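Local atomic coordinates of death domain of pelle (Drosophila melanogaster, PDB entry 1D2Z), a protein that is the part of the kinase Pelle that binds the death domain of Tube, in the Toll pathway that sets embryonic dorsoventral polarity. Residues 14-17 / 18-22; 26-30 / 31-35; 36-40 / 41-45. All coordinates share one frame; numbering follows the deposited sequence. Where two conformers were deposited one is given.

Three contacts follow one another along the first part of this six-helix death domain, each at a helix end. Interaction 1 starts helix 18-31. Interaction 2 ends it and leads into helix 34-40. Interaction 3 ends helix 34-40. The centres of interactions 1 and 3 lie about 21 Å apart, on opposite sides of the chain's centre. Interaction 2 is a surface contact, rich in water and weak backbone bonds. The other two are partly buried. Interaction 3 has the most buried residues, with a straight capping bond at A38 O beside a more bent one at T39 O; interaction 1 pairs a packed proline-valine corner with a watered arginine side. Interaction 3 also brings the Tube death domain within reach.

Interaction 1: residues 14-17 / 18-22; sequences RLLP and LPVRA
P17 meets V20 and R21 at the first turn of helix 18-31. This is the close-packed half of the contact. P17 holds the N-cap position, and its carbonyl looks into the turn. P17 O accepts the backbone N-H of R21 at 3.0 Å from R21 N, with an N-H...O angle of 162°. The donor lies nearly along the C=O axis. V20 CG1 presses on the same oxygen, 3.1 Å from P17 O. It gets there by standing between the backbone N and the carbonyl carbon of V20 (chi1 57°), the crowded position. From that place CG1 also reaches the proline ring, 3.8 Å from P17 CD. It meets L16 as well, with V20 CG1 3.9 Å from L16 CD2, and the two side chains cross at about a right angle. L16 and V20 are both buried. Y99 comes from a loop and packs on P17 and V20. P19 sets its ring against the peptide, with P19 CD 3.4 Å from P17 C.

The other half is looser and wet. The R21 chain runs extended, back past L16 toward R14. Its guanidinium turns an edge to the backbone there, with R21 NH1 4.2 Å from R14 CA. A water sits between the groups. It donates to L16 O at 2.7 Å from the water oxygen, and has weaker bonds to R14 O and R21 NH1. R21 NE bonds to N63 OD1 on helix 61-73, which helps fix the turn of the guanidinium.

The chemistry implies a helix start made by a backbone carbonyl and apolar groups. The carbonyls of R14 and L16 before it share one water, the R14 bond being weak, and that water is probably polarised by the nearby arginine charge.

Interaction 2: residues 26-30 / 31-35; sequences AHLDA and LDVWQ
H27 and L31 stand one turn apart, and their side chains cross obliquely. The leucine methyl does the touching: L31 CD1 is 3.6 Å from H27 NE2, and about as near to CE1. It comes at the imidazole at a slant. H27 CG lies anti to its backbone N (chi1 168°), which swings the ring along the helix toward L31. Beneath this pair runs an ordinary helix bond, L31 N to H27 O, 3.1 Å.

The second pair is L28 and V33. They cross at about a right angle, with L28 CD2 3.9 Å from V33 CG2. The same V33 methyl lies over the end of the helix, 3.6 Å from L28 O. V33 CG2 is wedged between its own backbone N and carbonyl carbon (chi1 -72° for CG1).

Between the pairs, D32 leaves the helix with positive phi. D32 N is shared weakly between L28 O and D29 O, and V33 N bonds weakly to L28 O. The pattern resembles a Schellman motif, loosely made, with an apolar pair across it. V33 is then the N-cap of helix 34-40, so a single short turn joins two consecutive helices of the death-domain bundle.

The aspartates lie on the wetter side. One water lies 3.1 Å from L28 O, is weakly placed at D29 OD1, and weakly accepts the N-H of W34. A second lies 3.1 Å from D29 O and 3.0 Å from D32 OD1. D29 is turned to S60 and S62, which bond its carboxylate. The two carboxylates stay apart, with D29 OD1 6.7 Å from D32 OD1. H27 and L28 pack on helix 90-95, and W34 lies against helix 45-56.

Interaction 3: residues 36-40 / 41-45; sequences QLATA and VKLYP
L37 is the first residue of 36-40 to meet the segment beyond. Its carbonyl takes the last regular helix bond, V41 N to L37 O, 3.2 Å. A methyl of V41 folds over the same group, with V41 CG2 3.5 Å from L37 O.

A38 comes next and does the most. L43 N bonds to A38 O at 2.9 Å and nearly straight, with an N-H...O angle of 170°. V41 CG2 also lies 3.6 Å from A38 O. Beside that bond the side chains close up, and A38 CB touches L43 CD1 at 3.9 Å. L43 CG is anti to its carbonyl carbon (chi1 -73°), which lays the leucine over A38. A water donates to L43 O and has a weak bond to A38 O.

T39 adds the second capping bond, K42 N to T39 O, 3.0 Å. Here the donor stands above the carbonyl plane, 71° out of it. K42 has positive phi, so the two bonds make a Schellman motif, with A38 and L43 as its apolar pair. The T39 hydroxyl turns back to Q35 O. A40 ends the helix, and its side chain packs on L83.

With an alanine in place of V41, the carbonyls of L37 and A38 would lose their methyl cover, and a gap would probably open toward F65, W69 and L83.

K42 packs on D141 of the Tube death domain, and L43 and Y44 on P143 of Tube. The turn sits between helix 34-40 and helix 45-56. V41 and L43 pack on helix 61-73 at F65. L37, A40 and V41 meet L83 of helix 77-86.

Interaction 1: residues 14-17 / 18-22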
loop_
_atom_site.group_PDB
_atom_site.type_symbol
_atom_site.label_atom_id
_atom_site.label_comp_id
_atom_site.label_asym_id
_atom_site.label_seq_id
_atom_site.Cartn_x
_atom_site.Cartn_y
_atom_site.Cartn_z
ATOM N N ARG A 14 7.273 4.479 -6.953
ATOM C CA ARG A 14 6.306 4.208 -8.013
ATOM C C ARG A 14 6.318 5.266 -9.119
ATOM O O ARG A 14 5.853 5.008 -10.231
ATOM C CB ARG A 14 4.901 4.083 -7.419
ATOM C CG ARG A 14 4.513 5.254 -6.537
ATOM C CD ARG A 14 3.227 4.995 -5.765
ATOM N NE ARG A 14 2.953 6.075 -4.819
ATOM C CZ ARG A 14 2.527 7.287 -5.164
ATOM N NH1 ARG A 14 2.311 7.587 -6.438
ATOM N NH2 ARG A 14 2.344 8.212 -4.231
ATOM N N LEU A 15 6.866 6.442 -8.816
ATOM C CA LEU A 15 6.940 7.537 -9.788
ATOM C C LEU A 15 8.257 7.596 -10.572
ATOM O O LEU A 15 8.402 8.407 -11.483
ATOM C CB LEU A 15 6.661 8.879 -9.102
ATOM C CG LEU A 15 5.275 9.046 -8.460
ATOM C CD1 LEU A 15 5.196 10.368 -7.708
ATOM C CD2 LEU A 15 4.185 8.967 -9.523
ATOM N N LEU A 16 9.212 6.735 -10.224
ATOM C CA LEU A 16 10.497 6.700 -10.921
ATOM C C LEU A 16 10.305 6.543 -12.425
ATOM O O LEU A 16 9.575 5.658 -12.876
ATOM C CB LEU A 16 11.361 5.541 -10.414
ATOM C CG LEU A 16 12.330 5.773 -9.256
ATOM C CD1 LEU A 16 12.905 4.434 -8.796
ATOM C CD2 LEU A 16 13.445 6.714 -9.691
ATOM N N PRO A 17 10.928 7.428 -13.222
ATOM C CA PRO A 17 10.817 7.367 -14.687
ATOM C C PRO A 17 11.218 5.989 -15.208
ATOM O O PRO A 17 12.157 5.378 -14.695
ATOM C CB PRO A 17 11.791 8.452 -15.143
ATOM C CG PRO A 17 11.642 9.493 -14.062
ATOM C CD PRO A 17 11.634 8.651 -12.793
ATOM N N LEU A 18 10.516 5.502 -16.228
ATOM C CA LEU A 18 10.813 4.182 -16.783
ATOM C C LEU A 18 12.268 3.926 -17.183
ATOM O O LEU A 18 12.791 2.840 -16.933
ATOM C CB LEU A 18 9.849 3.832 -17.919
ATOM C CG LEU A 18 8.384 3.762 -17.468
ATOM C CD1 LEU A 18 7.511 3.275 -18.618
ATOM C CD2 LEU A 18 8.241 2.827 -16.259
ATOM N N PRO A 19 12.940 4.910 -17.819
ATOM C CA PRO A 19 14.342 4.729 -18.221
ATOM C C PRO A 19 15.270 4.370 -17.053
ATOM O O PRO A 19 15.967 3.361 -17.104
ATOM C CB PRO A 19 14.698 6.091 -18.812
ATOM C CG PRO A 19 13.414 6.499 -19.450
ATOM C CD PRO A 19 12.406 6.167 -18.380
ATOM N N VAL A 20 15.263 5.186 -15.999
ATOM C CA VAL A 20 16.109 4.922 -14.841
ATOM C C VAL A 20 15.683 3.623 -14.148
ATOM O O VAL A 20 16.523 2.832 -13.727
ATOM C CB VAL A 20 16.108 6.110 -13.825
ATOM C CG1 VAL A 20 14.703 6.420 -13.361
ATOM C CG2 VAL A 20 16.991 5.785 -12.623
ATOM N N ARG A 21 14.378 3.389 -14.084
ATOM C CA ARG A 21 13.853 2.183 -13.457
ATOM C C ARG A 21 14.328 0.935 -14.196
ATOM O O ARG A 21 14.708 -0.052 -13.569
ATOM C CB ARG A 21 12.324 2.233 -13.406
ATOM C CG ARG A 21 11.704 1.076 -12.654
ATOM C CD ARG A 21 10.250 1.337 -12.383
ATOM N NE ARG A 21 9.611 0.174 -11.790
ATOM C CZ ARG A 21 8.852 0.211 -10.701
ATOM N NH1 ARG A 21 8.636 1.362 -10.076
ATOM N NH2 ARG A 21 8.316 -0.915 -10.239
ATOM N N ALA A 22 14.340 1.001 -15.529
ATOM C CA ALA A 22 14.798 -0.119 -16.360
ATOM C C ALA A 22 16.294 -0.386 -16.157
ATOM O O ALA A 22 16.723 -1.540 -16.148
ATOM C CB ALA A 22 14.491 0.147 -17.840
HETATM O O HOH W 1 8.066 3.788 -11.675
#

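Interaction 2: residues 26-30 / 31-35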
loop_
_atom_site.group_PDB
_atom_site.type_symbol
_atom_site.label_atom_id
_atom_site.label_comp_id
_atom_site.label_asym_id
_atom_site.label_seq_id
_atom_site.Cartn_x
_atom_site.Cartn_y
_atom_site.Cartn_z
ATOM N N ALA A 26 17.484 -3.868 -14.407
ATOM C CA ALA A 26 18.369 -4.713 -15.210
ATOM C C ALA A 26 19.645 -5.011 -14.398
ATOM O O ALA A 26 20.127 -6.141 -14.371
ATOM C CB ALA A 26 18.728 -4.019 -16.537
ATOM N N HIS A 27 20.152 -3.996 -13.704
ATOM C CA HIS A 27 21.354 -4.127 -12.887
ATOM C C HIS A 27 21.135 -5.071 -11.696
ATOM O O HIS A 27 21.924 -5.982 -11.469
ATOM C CB HIS A 27 21.803 -2.748 -12.398
ATOM C CG HIS A 27 22.856 -2.792 -11.339
ATOM N ND1 HIS A 27 24.113 -3.317 -11.556
ATOM C CD2 HIS A 27 22.835 -2.386 -10.047
ATOM C CE1 HIS A 27 24.823 -3.229 -10.445
ATOM N NE2 HIS A 27 24.070 -2.668 -9.513
ATOM N N LEU A 28 20.052 -4.853 -10.954
ATOM C CA LEU A 28 19.727 -5.680 -9.792
ATOM C C LEU A 28 19.425 -7.130 -10.190
ATOM O O LEU A 28 19.728 -8.064 -9.443
ATOM C CB LEU A 28 18.549 -5.064 -9.030
ATOM C CG LEU A 28 18.770 -3.661 -8.451
ATOM C CD1 LEU A 28 17.444 -3.125 -7.919
ATOM C CD2 LEU A 28 19.825 -3.690 -7.340
ATOM N N ASP A 29 18.844 -7.320 -11.370
ATOM C CA ASP A 29 18.531 -8.667 -11.844
ATOM C C ASP A 29 19.799 -9.417 -12.213
ATOM O O ASP A 29 19.903 -10.615 -11.966
ATOM C CB ASP A 29 17.588 -8.628 -13.047
ATOM C CG ASP A 29 16.188 -8.188 -12.679
ATOM O OD1 ASP A 29 15.862 -8.126 -11.474
ATOM O OD2 ASP A 29 15.407 -7.903 -13.603
ATOM N N ALA A 30 20.752 -8.708 -12.816
ATOM C CA ALA A 30 22.026 -9.300 -13.204
ATOM C C ALA A 30 22.766 -9.754 -11.948
ATOM O O ALA A 30 23.416 -10.799 -11.948
ATOM C CB ALA A 30 22.866 -8.285 -13.974
ATOM N N LEU A 31 22.685 -8.946 -10.891
ATOM C CA LEU A 31 23.326 -9.274 -9.621
ATOM C C LEU A 31 22.551 -10.363 -8.884
ATOM O O LEU A 31 23.085 -11.003 -7.973
ATOM C CB LEU A 31 23.399 -8.045 -8.713
ATOM C CG LEU A 31 24.395 -6.933 -9.022
ATOM C CD1 LEU A 31 24.333 -5.912 -7.890
ATOM C CD2 LEU A 31 25.802 -7.507 -9.166
ATOM N N ASP A 32 21.275 -10.518 -9.241
ATOM C CA ASP A 32 20.389 -11.505 -8.624
ATOM C C ASP A 32 20.296 -11.295 -7.103
ATOM O O ASP A 32 20.585 -12.201 -6.315
ATOM C CB ASP A 32 20.867 -12.928 -8.954
ATOM C CG ASP A 32 19.790 -13.986 -8.731
ATOM O OD1 ASP A 32 18.586 -13.639 -8.706
ATOM O OD2 ASP A 32 20.154 -15.178 -8.599
ATOM N N VAL A 33 19.909 -10.085 -6.707
ATOM C CA VAL A 33 19.771 -9.737 -5.293
ATOM C C VAL A 33 18.326 -9.540 -4.825
ATOM O O VAL A 33 18.106 -9.021 -3.732
ATOM C CB VAL A 33 20.548 -8.440 -4.941
ATOM C CG1 VAL A 33 22.051 -8.694 -4.949
ATOM C CG2 VAL A 33 20.181 -7.315 -5.922
ATOM N N TRP A 34 17.345 -9.958 -5.622
ATOM C CA TRP A 34 15.949 -9.764 -5.217
ATOM C C TRP A 34 15.612 -10.420 -3.872
ATOM O O TRP A 34 14.947 -9.809 -3.034
ATOM C CB TRP A 34 14.969 -10.210 -6.307
ATOM C CG TRP A 34 14.846 -11.697 -6.495
ATOM C CD1 TRP A 34 15.517 -12.467 -7.397
ATOM C CD2 TRP A 34 13.987 -12.583 -5.763
ATOM N NE1 TRP A 34 15.131 -13.784 -7.272
ATOM C CE2 TRP A 34 14.195 -13.883 -6.277
ATOM C CE3 TRP A 34 13.065 -12.408 -4.723
ATOM C CZ2 TRP A 34 13.513 -15.005 -5.784
ATOM C CZ3 TRP A 34 12.384 -13.524 -4.231
ATOM C CH2 TRP A 34 12.614 -14.805 -4.765
ATOM N N GLN A 35 16.109 -11.636 -3.654
ATOM C CA GLN A 35 15.858 -12.358 -2.404
ATOM C C GLN A 35 16.493 -11.619 -1.231
ATOM O O GLN A 35 15.909 -11.533 -0.148
ATOM C CB GLN A 35 16.372 -13.807 -2.506
ATOM C CG GLN A 35 16.204 -14.659 -1.248
ATOM C CD GLN A 35 14.746 -14.860 -0.825
ATOM O OE1 GLN A 35 14.128 -15.874 -1.150
ATOM N NE2 GLN A 35 14.209 -13.906 -0.067
HETATM O O HOH W 2 17.076 -9.519 -8.738
HETATM O O HOH W 3 17.375 -12.038 -10.909
#

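Interaction 3: residues 36-40 / 41-45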
loop_
_atom_site.group_PDB
_atom_site.type_symbol
_atom_site.label_atom_id
_atom_site.label_comp_id
_atom_site.label_asym_id
_atom_site.label_seq_id
_atom_site.Cartn_x
_atom_site.Cartn_y
_atom_site.Cartn_z
ATOM N N GLN A 36 17.663 -11.038 -1.468
ATOM C CA GLN A 36 18.359 -10.280 -0.442
ATOM C C GLN A 36 17.550 -9.013 -0.123
ATOM O O GLN A 36 17.405 -8.636 1.042
ATOM C CB GLN A 36 19.765 -9.920 -0.931
ATOM C CG GLN A 36 20.715 -9.480 0.155
ATOM C CD GLN A 36 22.142 -9.327 -0.346
ATOM O OE1 GLN A 36 22.597 -10.082 -1.210
ATOM N NE2 GLN A 36 22.855 -8.348 0.195
ATOM N N LEU A 37 17.008 -8.371 -1.161
ATOM C CA LEU A 37 16.199 -7.170 -0.979
ATOM C C LEU A 37 14.935 -7.511 -0.180
ATOM O O LEU A 37 14.610 -6.839 0.797
ATOM C CB LEU A 37 15.803 -6.572 -2.339
ATOM C CG LEU A 37 16.902 -5.954 -3.217
ATOM C CD1 LEU A 37 16.353 -5.673 -4.616
ATOM C CD2 LEU A 37 17.428 -4.679 -2.576
ATOM N N ALA A 38 14.241 -8.564 -0.600
ATOM C CA ALA A 38 13.011 -9.007 0.048
ATOM C C ALA A 38 13.234 -9.378 1.508
ATOM O O ALA A 38 12.438 -9.019 2.375
ATOM C CB ALA A 38 12.415 -10.182 -0.707
ATOM N N THR A 39 14.334 -10.071 1.781
ATOM C CA THR A 39 14.646 -10.477 3.149
ATOM C C THR A 39 14.978 -9.270 4.022
ATOM O O THR A 39 14.507 -9.173 5.158
ATOM C CB THR A 39 15.812 -11.495 3.195
ATOM O OG1 THR A 39 15.441 -12.667 2.460
ATOM C CG2 THR A 39 16.132 -11.889 4.643
ATOM N N ALA A 40 15.738 -8.329 3.460
ATOM C CA ALA A 40 16.148 -7.130 4.182
ATOM C C ALA A 40 14.990 -6.258 4.667
ATOM O O ALA A 40 15.099 -5.605 5.704
ATOM C CB ALA A 40 17.112 -6.301 3.335
ATOM N N VAL A 41 13.912 -6.196 3.888
ATOM C CA VAL A 41 12.748 -5.393 4.276
ATOM C C VAL A 41 11.664 -6.278 4.891
ATOM O O VAL A 41 10.570 -5.818 5.206
ATOM C CB VAL A 41 12.164 -4.600 3.078
ATOM C CG1 VAL A 41 13.238 -3.709 2.470
ATOM C CG2 VAL A 41 11.596 -5.545 2.041
ATOM N N LYS A 42 11.976 -7.563 5.028
ATOM C CA LYS A 42 11.071 -8.540 5.620
ATOM C C LYS A 42 9.730 -8.705 4.911
ATOM O O LYS A 42 8.679 -8.680 5.554
ATOM C CB LYS A 42 10.845 -8.222 7.107
ATOM C CG LYS A 42 12.118 -8.204 7.935
ATOM C CD LYS A 42 11.832 -7.860 9.392
ATOM C CE LYS A 42 13.127 -7.763 10.196
ATOM N NZ LYS A 42 12.889 -7.377 11.620
ATOM N N LEU A 43 9.757 -8.860 3.590
ATOM C CA LEU A 43 8.524 -9.078 2.836
ATOM C C LEU A 43 7.946 -10.412 3.307
ATOM O O LEU A 43 8.694 -11.309 3.715
ATOM C CB LEU A 43 8.794 -9.152 1.325
ATOM C CG LEU A 43 9.131 -7.864 0.564
ATOM C CD1 LEU A 43 9.103 -8.147 -0.943
ATOM C CD2 LEU A 43 8.118 -6.787 0.900
ATOM N N TYR A 44 6.625 -10.538 3.242
ATOM C CA TYR A 44 5.945 -11.754 3.669
ATOM C C TYR A 44 6.049 -12.865 2.623
ATOM O O TYR A 44 6.336 -12.601 1.447
ATOM C CB TYR A 44 4.486 -11.451 4.025
ATOM C CG TYR A 44 4.339 -10.691 5.327
ATOM C CD1 TYR A 44 4.373 -9.294 5.349
ATOM C CD2 TYR A 44 4.191 -11.367 6.543
ATOM C CE1 TYR A 44 4.266 -8.589 6.542
ATOM C CE2 TYR A 44 4.084 -10.665 7.751
ATOM C CZ TYR A 44 4.123 -9.279 7.740
ATOM O OH TYR A 44 4.031 -8.577 8.923
ATOM N N PRO A 45 5.812 -14.127 3.036
ATOM C CA PRO A 45 5.892 -15.277 2.132
ATOM C C PRO A 45 5.142 -15.126 0.809
ATOM O O PRO A 45 5.669 -15.477 -0.241
ATOM C CB PRO A 45 5.327 -16.417 2.983
ATOM C CG PRO A 45 5.748 -16.048 4.353
ATOM C CD PRO A 45 5.423 -14.567 4.393
HETATM O O HOH W 4 11.431 -11.966 3.914
#